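Local atomic coordinates of methyltransferase domain-containing protein (Pyrococcus horikoshii, PDB entry 1VE3), a protein that binds S-adenosylmethionine as a dimer with a Rossmann-like methyltransferase domain and probably transfers its methyl group to a substrate not yet identified. Residues G65-S69 / E70-R74; D15-Q19 / E20-R24; F3-Y6 / Y7-P11; S53-L56 / E57-F61. One frame throughout, in Å; residues are numbered along the deposited sequence.

Contact 1: G65-S69 / E70-R74; sequences GVDIS and EDMIR. With SAM (S-adenosylmethionine), chain C.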
# COMPACT_ATOMS: atom_id res chain seq x y z
N GLY A 65 -12.48 -14.52 10.65
CA GLY A 65 -12.47 -14.30 9.22
C GLY A 65 -13.05 -15.46 8.44
O GLY A 65 -12.66 -16.61 8.64
N VAL A 66 -13.97 -15.16 7.53
CA VAL A 66 -14.62 -16.18 6.71
C VAL A 66 -14.51 -15.90 5.21
O VAL A 66 -14.78 -14.80 4.76
CB VAL A 66 -16.13 -16.29 7.08
CG1 VAL A 66 -16.82 -17.32 6.19
CG2 VAL A 66 -16.28 -16.66 8.55
N ASP A 67 -14.11 -16.91 4.44
CA ASP A 67 -13.99 -16.77 2.98
C ASP A 67 -14.29 -18.12 2.35
O ASP A 67 -14.04 -19.16 2.96
CB ASP A 67 -12.59 -16.29 2.59
CG ASP A 67 -12.54 -15.73 1.16
OD1 ASP A 67 -12.68 -16.50 0.19
OD2 ASP A 67 -12.35 -14.50 1.01
N ILE A 68 -14.84 -18.10 1.14
CA ILE A 68 -15.21 -19.31 0.42
C ILE A 68 -14.03 -19.99 -0.27
O ILE A 68 -14.12 -21.15 -0.66
CB ILE A 68 -16.30 -19.00 -0.64
CG1 ILE A 68 -16.97 -20.30 -1.08
CG2 ILE A 68 -15.66 -18.31 -1.85
CD1 ILE A 68 -17.99 -20.12 -2.19
N SER A 69 -12.94 -19.26 -0.44
CA SER A 69 -11.78 -19.82 -1.12
C SER A 69 -10.80 -20.54 -0.19
O SER A 69 -10.32 -19.97 0.79
CB SER A 69 -11.03 -18.73 -1.87
OG SER A 69 -9.71 -19.16 -2.19
N GLU A 70 -10.51 -21.79 -0.52
CA GLU A 70 -9.56 -22.57 0.25
C GLU A 70 -8.18 -21.91 0.19
O GLU A 70 -7.45 -21.88 1.18
CB GLU A 70 -9.49 -23.99 -0.30
CG GLU A 70 -10.69 -24.85 0.05
CD GLU A 70 -10.43 -25.75 1.24
OE1 GLU A 70 -9.96 -25.26 2.29
OE2 GLU A 70 -10.70 -26.97 1.12
N ASP A 71 -7.85 -21.35 -0.97
CA ASP A 71 -6.56 -20.69 -1.17
C ASP A 71 -6.43 -19.41 -0.35
O ASP A 71 -5.38 -19.16 0.25
CB ASP A 71 -6.35 -20.35 -2.65
CG ASP A 71 -6.54 -21.55 -3.56
OD1 ASP A 71 -5.94 -22.61 -3.28
OD2 ASP A 71 -7.29 -21.42 -4.56
N MSE A 72 -7.48 -18.60 -0.33
CA MSE A 72 -7.46 -17.36 0.44
C MSE A 72 -7.25 -17.68 1.91
O MSE A 72 -6.41 -17.08 2.57
CB MSE A 72 -8.79 -16.61 0.27
CG MSE A 72 -9.00 -16.03 -1.13
SE MSE A 72 -7.69 -14.67 -1.56
CE MSE A 72 -6.78 -15.61 -2.99
N ILE A 73 -8.02 -18.65 2.40
CA ILE A 73 -7.94 -19.07 3.79
C ILE A 73 -6.57 -19.66 4.13
O ILE A 73 -6.03 -19.40 5.21
CB ILE A 73 -9.06 -20.09 4.11
CG1 ILE A 73 -10.43 -19.42 3.94
CG2 ILE A 73 -8.91 -20.61 5.54
CD1 ILE A 73 -10.64 -18.21 4.84
N ARG A 74 -6.02 -20.45 3.22
CA ARG A 74 -4.71 -21.05 3.45
C ARG A 74 -3.65 -19.96 3.64
O ARG A 74 -2.85 -20.02 4.58
CB ARG A 74 -4.31 -21.96 2.28
CG ARG A 74 -3.04 -22.78 2.55
CD ARG A 74 -2.73 -23.75 1.42
NE ARG A 74 -2.60 -23.07 0.13
CZ ARG A 74 -3.52 -23.09 -0.83
NH1 ARG A 74 -4.65 -23.78 -0.66
NH2 ARG A 74 -3.32 -22.42 -1.96
N SAM C . -12.36 -8.42 2.13
CA SAM C . -11.20 -8.77 1.27
C SAM C . -10.18 -7.63 1.30
O SAM C . -8.98 -7.93 1.31
OXT SAM C . -10.67 -6.46 1.30
CB SAM C . -11.70 -8.95 -0.13
CG SAM C . -10.87 -9.81 -0.95
SD SAM C . -11.47 -10.03 -2.67
CE SAM C . -11.46 -8.51 -3.37
C5' SAM C . -13.11 -10.74 -2.50
C4' SAM C . -13.23 -12.15 -1.73
O4' SAM C . -14.65 -12.56 -1.68
C3' SAM C . -12.58 -13.31 -2.46
O3' SAM C . -11.47 -13.58 -1.48
C2' SAM C . -13.46 -14.52 -2.42
O2' SAM C . -13.00 -15.81 -2.16
C1' SAM C . -14.61 -13.96 -1.51
N9 SAM C . -15.92 -14.56 -1.82
C8 SAM C . -16.63 -14.69 -3.01
N7 SAM C . -17.78 -15.30 -2.87
C5 SAM C . -17.86 -15.58 -1.55
C6 SAM C . -18.85 -16.23 -0.70
N6 SAM C . -20.01 -16.72 -1.18
N1 SAM C . -18.61 -16.36 0.69
C2 SAM C . -17.44 -15.88 1.22
N3 SAM C . -16.45 -15.25 0.52
C4 SAM C . -16.71 -15.13 -0.87
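Asp-67 sets its CB against CD1 of Ile-73, 3.5 Å away, where strand 62-67 gives way to helix 70-82. Its CG stands anti to the backbone N (chi1 -163°), which turns the carboxylate to the ribose of S-adenosylmethionine. OD1 receives O2' in a very short bond, and O3' donates to OD2 over 2.8 Å. OD1 is also gripped on its anti lone pair by Ser-69 N at 2.8 Å, closing an Asx turn, while Gly-48 N donates to OD2. With the carboxylate cut back to an alanine, both ribose hydroxyls would probably lose these acceptors and the turn before the helix would be less firmly set. CG2 of Ile-68 lies 3.5 Å from adenine C4. Ser-69 is the N-cap: its OG accepts from Met-72 N (3.0 Å, N-H...O 169°), and its carbonyl takes Ile-73 N over 3.1 Å. CG of the selenomethionine at Met-72 presses on Ser-69 CB at a tight 3.5 Å. An acidic residue ending the second strand and binding the ribose is characteristic of Rossmann-fold methyltransferases. Strand 62-67 lies between strands 41-45 and 88-91, and helix 70-82 makes the crossover to strand 88-91, where Ile-73 rests on Val-91.

Contact 2: D15-Q19 / E20-R24; sequences DINSQ and EYRSR. With SAM (S-adenosylmethionine), chain B; SAM (S-adenosylmethionine), chain C.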
# COMPACT_ATOMS: atom_id res chain seq x y z
N ASP A 15 -1.67 -9.99 -1.44
CA ASP A 15 -0.36 -9.76 -0.83
C ASP A 15 -0.43 -8.65 0.21
O ASP A 15 -0.21 -7.48 -0.10
CB ASP A 15 0.66 -9.40 -1.92
CG ASP A 15 2.07 -9.25 -1.36
OD1 ASP A 15 2.24 -9.30 -0.13
OD2 ASP A 15 2.99 -9.07 -2.17
N ILE A 16 -0.72 -9.04 1.45
CA ILE A 16 -0.86 -8.11 2.57
C ILE A 16 0.30 -7.14 2.74
O ILE A 16 0.12 -6.08 3.32
CB ILE A 16 -1.08 -8.88 3.90
CG1 ILE A 16 -2.40 -9.66 3.84
CG2 ILE A 16 -1.13 -7.90 5.07
CD1 ILE A 16 -2.69 -10.48 5.08
N ASN A 17 1.49 -7.49 2.26
CA ASN A 17 2.63 -6.59 2.40
C ASN A 17 2.92 -5.73 1.16
O ASN A 17 3.85 -4.93 1.17
CB ASN A 17 3.88 -7.37 2.79
CG ASN A 17 3.81 -7.90 4.21
OD1 ASN A 17 3.59 -7.15 5.16
ND2 ASN A 17 3.99 -9.21 4.36
N SER A 18 2.12 -5.90 0.11
CA SER A 18 2.32 -5.10 -1.10
C SER A 18 1.87 -3.67 -0.84
O SER A 18 1.09 -3.41 0.09
CB SER A 18 1.50 -5.67 -2.26
OG SER A 18 0.11 -5.48 -2.07
N GLN A 19 2.36 -2.74 -1.65
CA GLN A 19 1.99 -1.34 -1.51
C GLN A 19 0.50 -1.20 -1.86
O GLN A 19 -0.20 -0.38 -1.27
CB GLN A 19 2.84 -0.46 -2.44
CG GLN A 19 4.34 -0.48 -2.14
CD GLN A 19 5.14 0.49 -3.01
OE1 GLN A 19 4.64 1.02 -4.01
NE2 GLN A 19 6.40 0.71 -2.65
N GLU A 20 0.03 -2.01 -2.81
CA GLU A 20 -1.37 -1.95 -3.23
C GLU A 20 -2.31 -2.25 -2.06
O GLU A 20 -3.25 -1.49 -1.79
CB GLU A 20 -1.65 -2.96 -4.36
CG GLU A 20 -1.09 -2.58 -5.73
CD GLU A 20 0.43 -2.73 -5.82
OE1 GLU A 20 1.02 -3.36 -4.91
OE2 GLU A 20 1.02 -2.23 -6.81
N TYR A 21 -2.05 -3.36 -1.37
CA TYR A 21 -2.86 -3.80 -0.24
C TYR A 21 -2.78 -2.81 0.94
O TYR A 21 -3.79 -2.48 1.55
CB TYR A 21 -2.40 -5.19 0.20
CG TYR A 21 -3.45 -6.07 0.86
CD1 TYR A 21 -4.04 -5.71 2.07
CD2 TYR A 21 -3.81 -7.29 0.29
CE1 TYR A 21 -4.96 -6.56 2.71
CE2 TYR A 21 -4.73 -8.14 0.91
CZ TYR A 21 -5.29 -7.77 2.12
OH TYR A 21 -6.19 -8.62 2.74
N ARG A 22 -1.57 -2.35 1.24
CA ARG A 22 -1.37 -1.41 2.34
C ARG A 22 -2.13 -0.12 2.10
O ARG A 22 -2.70 0.46 3.03
CB ARG A 22 0.12 -1.10 2.53
CG ARG A 22 0.93 -2.28 3.06
CD ARG A 22 2.38 -1.89 3.31
NE ARG A 22 3.09 -2.94 4.03
CZ ARG A 22 4.33 -2.83 4.50
NH1 ARG A 22 5.02 -1.71 4.31
NH2 ARG A 22 4.89 -3.85 5.15
N SER A 23 -2.15 0.32 0.85
CA SER A 23 -2.86 1.52 0.46
C SER A 23 -4.34 1.41 0.83
O SER A 23 -4.93 2.36 1.33
CB SER A 23 -2.73 1.74 -1.05
OG SER A 23 -3.55 2.82 -1.47
N ARG A 24 -4.92 0.24 0.57
CA ARG A 24 -6.33 0.00 0.88
C ARG A 24 -6.56 0.04 2.39
O ARG A 24 -7.53 0.64 2.86
CB ARG A 24 -6.76 -1.35 0.31
CG ARG A 24 -6.65 -1.44 -1.21
CD ARG A 24 -6.81 -2.87 -1.67
NE ARG A 24 -8.06 -3.43 -1.19
CZ ARG A 24 -8.17 -4.55 -0.49
NH1 ARG A 24 -7.10 -5.27 -0.18
NH2 ARG A 24 -9.36 -4.94 -0.08
N SAM B . 14.24 10.36 -1.18
CA SAM B . 13.39 11.03 -0.16
C SAM B . 14.28 11.85 0.78
O SAM B . 13.86 12.95 1.16
OXT SAM B . 15.39 11.32 1.09
CB SAM B . 12.70 9.97 0.63
CG SAM B . 11.46 10.42 1.25
SD SAM B . 10.59 9.13 2.23
CE SAM B . 11.64 8.69 3.46
C5' SAM B . 10.26 7.80 1.06
C4' SAM B . 9.36 8.16 -0.24
O4' SAM B . 9.21 6.96 -1.07
C3' SAM B . 7.91 8.51 0.10
O3' SAM B . 7.96 9.97 -0.30
C2' SAM B . 6.98 7.85 -0.86
O2' SAM B . 5.88 8.49 -1.44
C1' SAM B . 8.03 7.18 -1.82
N9 SAM B . 7.54 5.94 -2.41
C8 SAM B . 7.00 4.78 -1.86
N7 SAM B . 6.68 3.87 -2.74
C5 SAM B . 7.02 4.42 -3.94
C6 SAM B . 6.95 3.97 -5.33
N6 SAM B . 6.46 2.77 -5.67
N1 SAM B . 7.40 4.83 -6.36
C2 SAM B . 7.91 6.06 -6.05
N3 SAM B . 8.02 6.58 -4.79
C4 SAM B . 7.56 5.71 -3.76
N SAM C . -12.36 -8.42 2.13
CA SAM C . -11.20 -8.77 1.27
C SAM C . -10.18 -7.63 1.30
O SAM C . -8.98 -7.93 1.31
OXT SAM C . -10.67 -6.46 1.30
CB SAM C . -11.70 -8.95 -0.13
CG SAM C . -10.87 -9.81 -0.95
SD SAM C . -11.47 -10.03 -2.67
CE SAM C . -11.46 -8.51 -3.37
C5' SAM C . -13.11 -10.74 -2.50
C4' SAM C . -13.23 -12.15 -1.73
O4' SAM C . -14.65 -12.56 -1.68
C3' SAM C . -12.58 -13.31 -2.46
O3' SAM C . -11.47 -13.58 -1.48
C2' SAM C . -13.46 -14.52 -2.42
O2' SAM C . -13.00 -15.81 -2.16
C1' SAM C . -14.61 -13.96 -1.51
N9 SAM C . -15.92 -14.56 -1.82
C8 SAM C . -16.63 -14.69 -3.01
N7 SAM C . -17.78 -15.30 -2.87
C5 SAM C . -17.86 -15.58 -1.55
C6 SAM C . -18.85 -16.23 -0.70
N6 SAM C . -20.01 -16.72 -1.18
N1 SAM C . -18.61 -16.36 0.69
C2 SAM C . -17.44 -15.88 1.22
N3 SAM C . -16.45 -15.25 0.52
C4 SAM C . -16.71 -15.13 -0.87
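Ile-16 and Tyr-21 run side by side, pointing the same way, with CA of Ile-16 over one ring face in a CH-pi contact, 3.9 Å from the centroid and 17° off the normal. CG1 of Ile-16 continues along the ring to CZ of Tyr-21. The opposite face carries the Arg-24 guanidinium, whose NH1 sits 3.6 Å above the ring plane over its centre. The tyrosine is thus held between a backbone carbon and a cationic group, and Gly-51 N is hydrogen-bonded to its OH. Arg-24 bends at chi3 (56°), bringing NH2 close to the carboxylate oxygen OXT of S-adenosylmethionine, at a modelled separation too short to be taken literally; Asp-111 is a second partner of this arginine. Ahead of helix 19-34, Asp-15 to Ser-18 form a type I turn, and Ser-18 is the N-cap. Ser-18 OG donates to Asp-15 O at 2.8 Å, in the carbonyl plane, and accepts from Tyr-21 N at 3.1 Å, tying the turn to the helix. The amide of Asn-17 and the guanidinium of Arg-22 meet with planes 78° apart, the backbone O of Asn-17 lying over a guanidinium face. Extended beyond CG, Gln-19 reaches the ligand of the second subunit: its OE1 accepts from adenine N6 at 3.0 Å, while NE2 donates to His-115 O of that subunit. Glu-20 pairs with Arg-95 of the same subunit.

Contact 3: F3-Y6 / Y7-P11; sequences FKEY and YRVFP. With SAM (S-adenosylmethionine), chain C.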
# COMPACT_ATOMS: atom_id res chain seq x y z
N PHE A 3 -11.87 -13.80 -10.22
CA PHE A 3 -11.50 -15.21 -10.27
C PHE A 3 -10.01 -15.53 -10.02
O PHE A 3 -9.19 -14.63 -9.81
CB PHE A 3 -11.97 -15.83 -11.59
CG PHE A 3 -11.14 -15.46 -12.80
CD1 PHE A 3 -10.13 -14.51 -12.72
CD2 PHE A 3 -11.38 -16.09 -14.02
CE1 PHE A 3 -9.37 -14.19 -13.85
CE2 PHE A 3 -10.63 -15.77 -15.15
CZ PHE A 3 -9.63 -14.83 -15.06
N LYS A 4 -9.70 -16.82 -10.04
CA LYS A 4 -8.35 -17.33 -9.79
C LYS A 4 -7.18 -16.56 -10.42
O LYS A 4 -6.29 -16.10 -9.72
CB LYS A 4 -8.27 -18.81 -10.21
CG LYS A 4 -6.95 -19.49 -9.90
CD LYS A 4 -6.99 -20.96 -10.31
CE LYS A 4 -5.60 -21.60 -10.28
NZ LYS A 4 -5.00 -21.61 -8.91
N GLU A 5 -7.17 -16.42 -11.74
CA GLU A 5 -6.08 -15.71 -12.41
C GLU A 5 -6.01 -14.24 -12.00
O GLU A 5 -4.93 -13.70 -11.75
CB GLU A 5 -6.22 -15.82 -13.92
CG GLU A 5 -5.22 -14.97 -14.69
CD GLU A 5 -4.83 -15.61 -16.01
OE1 GLU A 5 -5.74 -16.04 -16.76
OE2 GLU A 5 -3.62 -15.66 -16.30
N TYR A 6 -7.16 -13.60 -11.95
CA TYR A 6 -7.23 -12.20 -11.56
C TYR A 6 -6.55 -11.95 -10.22
O TYR A 6 -5.86 -10.96 -10.05
CB TYR A 6 -8.70 -11.79 -11.47
CG TYR A 6 -8.96 -10.41 -10.94
CD1 TYR A 6 -8.69 -9.28 -11.71
CD2 TYR A 6 -9.54 -10.23 -9.68
CE1 TYR A 6 -9.00 -8.01 -11.24
CE2 TYR A 6 -9.84 -8.96 -9.20
CZ TYR A 6 -9.58 -7.86 -9.99
OH TYR A 6 -9.96 -6.61 -9.55
N TYR A 7 -6.78 -12.85 -9.27
CA TYR A 7 -6.19 -12.71 -7.95
C TYR A 7 -4.72 -13.13 -7.90
O TYR A 7 -3.93 -12.55 -7.16
CB TYR A 7 -7.01 -13.49 -6.92
CG TYR A 7 -8.35 -12.84 -6.61
CD1 TYR A 7 -8.42 -11.53 -6.17
CD2 TYR A 7 -9.54 -13.55 -6.79
CE1 TYR A 7 -9.66 -10.92 -5.92
CE2 TYR A 7 -10.78 -12.95 -6.53
CZ TYR A 7 -10.83 -11.63 -6.10
OH TYR A 7 -12.04 -11.03 -5.85
N ARG A 8 -4.35 -14.12 -8.70
CA ARG A 8 -2.96 -14.58 -8.75
C ARG A 8 -2.07 -13.50 -9.35
O ARG A 8 -0.95 -13.27 -8.89
CB ARG A 8 -2.85 -15.87 -9.58
CG ARG A 8 -1.42 -16.37 -9.77
CD ARG A 8 -1.37 -17.74 -10.45
NE ARG A 8 -2.02 -17.74 -11.76
CZ ARG A 8 -1.61 -17.04 -12.81
NH1 ARG A 8 -0.54 -16.27 -12.72
NH2 ARG A 8 -2.29 -17.10 -13.95
N VAL A 9 -2.59 -12.82 -10.37
CA VAL A 9 -1.86 -11.76 -11.06
C VAL A 9 -1.67 -10.46 -10.26
O VAL A 9 -0.58 -9.89 -10.27
CB VAL A 9 -2.54 -11.43 -12.40
CG1 VAL A 9 -2.06 -10.08 -12.91
CG2 VAL A 9 -2.22 -12.51 -13.42
N PHE A 10 -2.72 -9.99 -9.59
CA PHE A 10 -2.63 -8.75 -8.82
C PHE A 10 -2.47 -8.99 -7.32
O PHE A 10 -3.07 -9.90 -6.76
CB PHE A 10 -3.85 -7.87 -9.07
CG PHE A 10 -4.08 -7.57 -10.52
CD1 PHE A 10 -4.95 -8.35 -11.28
CD2 PHE A 10 -3.41 -6.52 -11.14
CE1 PHE A 10 -5.15 -8.10 -12.63
CE2 PHE A 10 -3.60 -6.25 -12.49
CZ PHE A 10 -4.47 -7.04 -13.24
N PRO A 11 -1.64 -8.16 -6.65
CA PRO A 11 -1.38 -8.27 -5.22
C PRO A 11 -2.40 -7.56 -4.33
O PRO A 11 -2.50 -7.85 -3.14
CB PRO A 11 -0.00 -7.65 -5.09
CG PRO A 11 -0.08 -6.52 -6.06
CD PRO A 11 -0.73 -7.18 -7.27
N SAM C . -12.36 -8.42 2.13
CA SAM C . -11.20 -8.77 1.27
C SAM C . -10.18 -7.63 1.30
O SAM C . -8.98 -7.93 1.31
OXT SAM C . -10.67 -6.46 1.30
CB SAM C . -11.70 -8.95 -0.13
CG SAM C . -10.87 -9.81 -0.95
SD SAM C . -11.47 -10.03 -2.67
CE SAM C . -11.46 -8.51 -3.37
C5' SAM C . -13.11 -10.74 -2.50
C4' SAM C . -13.23 -12.15 -1.73
O4' SAM C . -14.65 -12.56 -1.68
C3' SAM C . -12.58 -13.31 -2.46
O3' SAM C . -11.47 -13.58 -1.48
C2' SAM C . -13.46 -14.52 -2.42
O2' SAM C . -13.00 -15.81 -2.16
C1' SAM C . -14.61 -13.96 -1.51
N9 SAM C . -15.92 -14.56 -1.82
C8 SAM C . -16.63 -14.69 -3.01
N7 SAM C . -17.78 -15.30 -2.87
C5 SAM C . -17.86 -15.58 -1.55
C6 SAM C . -18.85 -16.23 -0.70
N6 SAM C . -20.01 -16.72 -1.18
N1 SAM C . -18.61 -16.36 0.69
C2 SAM C . -17.44 -15.88 1.22
N3 SAM C . -16.45 -15.25 0.52
C4 SAM C . -16.71 -15.13 -0.87
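Tyr-6 directs its ring edge at the face of Tyr-7, an edge-to-face pair with centroids 5.2 Å apart and planes at 66°. CD2 of Tyr-6 stands 3.8 Å above the Tyr-7 plane, over the ring centre. On the other side of the ring, CD1 of Tyr-6 packs on CE1 of Phe-10, whose ring is inclined obliquely at 57°, while CG1 of Val-9 lies over a face of Phe-10. Tyr-6 is therefore the middle member of the aromatic cluster; it also meets Phe-191 edge-to-face. One salt bridge spans a helical turn: OE2 of Glu-5 meets NH2 of Arg-8 at 3.1 Å, the carboxylate approaching the guanidinium edge. A bend at chi3 of Arg-8 (58°) turns NH2 back toward Glu-5. Backbone bonds supply the rest, Tyr-7 N to Phe-3 O at 3.0 Å and Val-9 N to Glu-5 O at 2.9 Å, with a weak bond from Phe-10 N to Tyr-6 O near the helix end. At the tip of Tyr-7, OH bonds to His-115 and lies 3.4 Å from the sulfonium SD of S-adenosylmethionine. This short N-terminal helix thus forms part of the ligand pocket, with an aromatic side chain beside the methyl-bearing sulfur.

Contact 4: S53-L56 / E57-F61; sequences SFLL and EDYGF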
# COMPACT_ATOMS: atom_id res chain seq x y z
N SER A 53 -8.42 -8.20 9.02
CA SER A 53 -8.64 -8.91 10.26
C SER A 53 -7.49 -8.55 11.21
O SER A 53 -7.72 -8.07 12.32
CB SER A 53 -8.68 -10.42 10.02
OG SER A 53 -9.83 -10.78 9.28
N PHE A 54 -6.26 -8.76 10.76
CA PHE A 54 -5.08 -8.45 11.56
C PHE A 54 -5.13 -7.00 12.02
O PHE A 54 -4.79 -6.69 13.16
CB PHE A 54 -3.81 -8.72 10.76
CG PHE A 54 -3.72 -10.12 10.23
CD1 PHE A 54 -3.94 -11.20 11.07
CD2 PHE A 54 -3.45 -10.35 8.88
CE1 PHE A 54 -3.91 -12.50 10.58
CE2 PHE A 54 -3.42 -11.66 8.38
CZ PHE A 54 -3.65 -12.73 9.24
N LEU A 55 -5.57 -6.11 11.14
CA LEU A 55 -5.67 -4.70 11.50
C LEU A 55 -6.60 -4.50 12.70
O LEU A 55 -6.25 -3.82 13.66
CB LEU A 55 -6.18 -3.88 10.33
CG LEU A 55 -6.44 -2.41 10.65
CD1 LEU A 55 -5.12 -1.74 10.99
CD2 LEU A 55 -7.11 -1.72 9.47
N LEU A 56 -7.78 -5.10 12.64
CA LEU A 56 -8.75 -4.98 13.74
C LEU A 56 -8.25 -5.67 15.00
O LEU A 56 -8.43 -5.16 16.10
CB LEU A 56 -10.11 -5.55 13.34
CG LEU A 56 -10.95 -4.77 12.32
CD1 LEU A 56 -12.35 -5.39 12.25
CD2 LEU A 56 -11.05 -3.31 12.74
N GLU A 57 -7.63 -6.83 14.82
CA GLU A 57 -7.10 -7.58 15.95
C GLU A 57 -6.09 -6.76 16.74
O GLU A 57 -6.01 -6.86 17.96
CB GLU A 57 -6.43 -8.87 15.47
CG GLU A 57 -5.75 -9.64 16.59
CD GLU A 57 -4.80 -10.70 16.07
OE1 GLU A 57 -3.86 -10.33 15.32
OE2 GLU A 57 -4.97 -11.88 16.41
N ASP A 58 -5.30 -5.94 16.04
CA ASP A 58 -4.30 -5.11 16.71
C ASP A 58 -4.94 -3.93 17.43
O ASP A 58 -4.33 -3.32 18.31
CB ASP A 58 -3.27 -4.60 15.71
CG ASP A 58 -2.58 -5.71 14.95
OD1 ASP A 58 -2.46 -6.83 15.51
OD2 ASP A 58 -2.16 -5.48 13.80
N TYR A 59 -6.17 -3.59 17.04
CA TYR A 59 -6.89 -2.49 17.66
C TYR A 59 -7.70 -2.98 18.85
O TYR A 59 -8.49 -2.24 19.44
CB TYR A 59 -7.80 -1.82 16.64
CG TYR A 59 -7.14 -0.68 15.89
CD1 TYR A 59 -6.90 0.54 16.52
CD2 TYR A 59 -6.77 -0.82 14.56
CE1 TYR A 59 -6.30 1.59 15.84
CE2 TYR A 59 -6.17 0.22 13.86
CZ TYR A 59 -5.94 1.43 14.51
OH TYR A 59 -5.37 2.48 13.82
N GLY A 60 -7.50 -4.25 19.20
CA GLY A 60 -8.21 -4.82 20.34
C GLY A 60 -9.59 -5.37 20.04
O GLY A 60 -10.51 -5.16 20.81
N PHE A 61 -9.73 -6.08 18.92
CA PHE A 61 -11.00 -6.68 18.55
C PHE A 61 -10.86 -8.19 18.48
O PHE A 61 -9.78 -8.71 18.18
CB PHE A 61 -11.46 -6.17 17.18
CG PHE A 61 -12.05 -4.80 17.21
CD1 PHE A 61 -13.39 -4.61 17.54
CD2 PHE A 61 -11.27 -3.69 16.89
CE1 PHE A 61 -13.94 -3.34 17.55
CE2 PHE A 61 -11.82 -2.41 16.91
CZ PHE A 61 -13.16 -2.23 17.24
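Leu-56 O is met by two backbone donors where the helix ends: Tyr-59 N at 2.9 Å, standing well above the carbonyl plane, and Phe-61 N through a weak bond of 3.2 Å. With Gly-60 N bonded to Glu-57 O, this is a Schellman motif, its C-prime residue Gly-60 at a positive phi of 86°. Upstream, Glu-57 N reaches Ser-53 O at 2.8 Å. Leu-55 lies beside Tyr-59; with CG anti to the backbone N (chi1 175°) its branch swings along the ring, and CD1 meets CE2 of Tyr-59 at 3.6 Å. Tyr-59 OH is bonded to Glu-29, and Arg-188 of the second subunit makes a cation-pi contact with the ring. A serine in place of Tyr-59 would probably deprive Leu-55 CD1 of the ring surface beside it and lose the bond to Glu-29 and the face met by that arginine. CB of Leu-56 packs 4.1 Å from CB of Phe-61, and both side chains rest on Val-42 of strand 41-45, from which helix 51-58 leads to strand 62-67. Chemically, backbone bonds and apolar packing close the helix, while Tyr-59 adds a hydrogen bond to helix 19-34 and a cation-pi contact to the second subunit.

Overall arrangement
Contacts 1, 2 and 3 meet one molecule of S-adenosylmethionine at different points along its length: contact 1 takes the ribose, contact 3 stands at the sulfonium and contact 2 holds the carboxylate. Contacts 1 and 3 approach to about 4 Å between nearest atoms without touching, whereas contacts 1 and 2 stay about 8 Å apart between nearest atoms. Contacts 2 and 3 do touch, Pro-11 CG packing 3.5 Å from Glu-20 OE1. Contact 4 belongs to the crossover preceding contact 1 in the chain, its centre 18 Å away, and meets contact 2 where Phe-54 CE2 packs 3.6 Å from Ile-16 CD1. Contacts 2 and 4 both reach the second subunit, and contact 2 also touches that subunit's ligand.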